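Local coordinates for protein ferredoxin component of dioxygenase (Sphingobium yanoikuyae, PDB 2I7F) that carries a Rieske-type [2Fe-2S] cluster and probably passes electrons to the terminal oxygenase of the biphenyl 2,3-dioxygenase system, at residues A28-N33 with M51-Y56. Sequence-based numbering, arbitrary orientation.
Sequences ALAVYN and MLTDGY
A30 and T53 meet where strand 29-33 passes the short 3-10 turn 52-54, with A30 CB pressed to 3.5 Å from T53 CG2, closer than carbons usually pack. The backbones come nearest here too, 6.0 Å between the CA atoms of A30 and T53, a spacing that the small methyl of alanine suits. Threonine fits opposite because its two branches divide the work: a chi1 of 58° sets OG1 over the backbone, where it hydrogen-bonds N43 OD1, and leaves CG2 to face the strand.

Further along the strand, Y32 spans the gap by its length. Its CB does not point at the turn, yet the ring carries OH to 3.7 Å from L52 CD1, and L52 CB lies just beyond that; the two side chains meet at a slant. The hydroxyl of this buried tyrosine is satisfied by a hydrogen bond with T41 OG1 on the adjacent strand 37-42, and leucine offers that end of the ring an apolar neighbour.

The partly exposed end is looser. M51, bent at chi2 (-53°), brings its terminal CE to 3.8 Å from A28 CB, a flexible thioether reaching a small methyl. No hydrogen bond joins the two segments; the turn is held internally, by D54 N to M51 O at 3.0 Å and G55 N to L52 O at 2.9 Å.

L52 also packs close to the cluster ligands C45 and C64, and the turn lies in the loop that carries C45. The seam therefore joins the larger antiparallel sheet to the cluster-binding part, as is characteristic of the Rieske [2Fe-2S] fold.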
# COMPACT_ATOMS: atom_id res chain seq x y z
N ALA A 28 -4.02 3.65 8.65
CA ALA A 28 -3.21 2.45 8.41
C ALA A 28 -2.66 2.54 6.98
O ALA A 28 -3.39 2.93 6.07
CB ALA A 28 -4.03 1.18 8.60
N LEU A 29 -1.38 2.17 6.81
CA LEU A 29 -0.66 2.26 5.53
C LEU A 29 -0.16 0.90 5.10
O LEU A 29 0.06 0.05 5.93
CB LEU A 29 0.53 3.20 5.64
CG LEU A 29 0.25 4.68 5.99
CD1 LEU A 29 1.60 5.35 6.28
CD2 LEU A 29 -0.50 5.40 4.89
N ALA A 30 -0.05 0.71 3.79
CA ALA A 30 0.40 -0.52 3.18
C ALA A 30 1.59 -0.14 2.36
O ALA A 30 1.54 0.78 1.58
CB ALA A 30 -0.66 -1.12 2.32
N VAL A 31 2.68 -0.88 2.51
CA VAL A 31 3.89 -0.68 1.73
C VAL A 31 4.17 -1.91 0.84
O VAL A 31 4.15 -3.05 1.31
CB VAL A 31 5.09 -0.41 2.65
CG1 VAL A 31 6.34 -0.01 1.84
CG2 VAL A 31 4.74 0.67 3.65
N TYR A 32 4.43 -1.65 -0.45
CA TYR A 32 4.62 -2.67 -1.45
C TYR A 32 5.92 -2.51 -2.21
O TYR A 32 6.41 -1.39 -2.40
CB TYR A 32 3.52 -2.64 -2.49
CG TYR A 32 2.12 -2.45 -2.00
CD1 TYR A 32 1.68 -1.18 -1.64
CD2 TYR A 32 1.21 -3.50 -1.97
CE1 TYR A 32 0.42 -0.97 -1.26
CE2 TYR A 32 -0.13 -3.26 -1.56
CZ TYR A 32 -0.51 -2.00 -1.22
OH TYR A 32 -1.81 -1.70 -0.80
N ASN A 33 6.42 -3.64 -2.69
CA ASN A 33 7.53 -3.71 -3.61
C ASN A 33 6.97 -4.40 -4.87
O ASN A 33 6.55 -5.56 -4.80
CB ASN A 33 8.67 -4.50 -2.97
CG ASN A 33 9.78 -4.93 -3.94
OD1 ASN A 33 9.71 -4.74 -5.15
ND2 ASN A 33 10.80 -5.57 -3.39
N MET A 51 -7.85 -5.25 5.44
CA MET A 51 -6.55 -4.63 5.15
C MET A 51 -5.96 -5.23 3.90
O MET A 51 -5.87 -6.46 3.79
CB MET A 51 -5.56 -4.80 6.30
CG MET A 51 -5.89 -3.96 7.58
SD MET A 51 -6.13 -2.20 7.31
CE MET A 51 -6.58 -1.65 8.92
N LEU A 52 -5.52 -4.37 2.99
CA LEU A 52 -4.96 -4.84 1.74
C LEU A 52 -3.67 -5.66 1.92
O LEU A 52 -3.44 -6.59 1.16
CB LEU A 52 -4.75 -3.69 0.77
CG LEU A 52 -5.99 -2.97 0.31
CD1 LEU A 52 -5.50 -1.80 -0.52
CD2 LEU A 52 -6.93 -3.94 -0.51
N THR A 53 -2.90 -5.38 2.96
CA THR A 53 -1.66 -6.15 3.24
C THR A 53 -1.98 -7.61 3.61
O THR A 53 -1.09 -8.46 3.51
CB THR A 53 -0.82 -5.52 4.36
OG1 THR A 53 -1.62 -5.44 5.55
CG2 THR A 53 -0.28 -4.16 3.95
N ASP A 54 -3.23 -7.91 4.00
CA ASP A 54 -3.72 -9.29 4.20
C ASP A 54 -4.27 -9.96 2.92
O ASP A 54 -4.79 -11.09 2.96
CB ASP A 54 -4.83 -9.36 5.27
CG ASP A 54 -4.34 -9.03 6.68
OD1 ASP A 54 -3.16 -9.28 6.97
OD2 ASP A 54 -5.14 -8.51 7.47
N GLY A 55 -4.25 -9.26 1.80
CA GLY A 55 -4.67 -9.85 0.53
C GLY A 55 -3.49 -10.35 -0.24
O GLY A 55 -2.51 -10.83 0.33
N TYR A 56 -3.58 -10.22 -1.56
CA TYR A 56 -2.76 -10.98 -2.49
C TYR A 56 -2.23 -10.04 -3.55
O TYR A 56 -2.98 -9.46 -4.32
CB TYR A 56 -3.60 -12.09 -3.12
CG TYR A 56 -4.34 -12.87 -2.06
CD1 TYR A 56 -3.71 -13.89 -1.33
CD2 TYR A 56 -5.67 -12.57 -1.76
CE1 TYR A 56 -4.39 -14.56 -0.32
CE2 TYR A 56 -6.36 -13.24 -0.76
CZ TYR A 56 -5.72 -14.21 -0.04
OH TYR A 56 -6.46 -14.85 0.90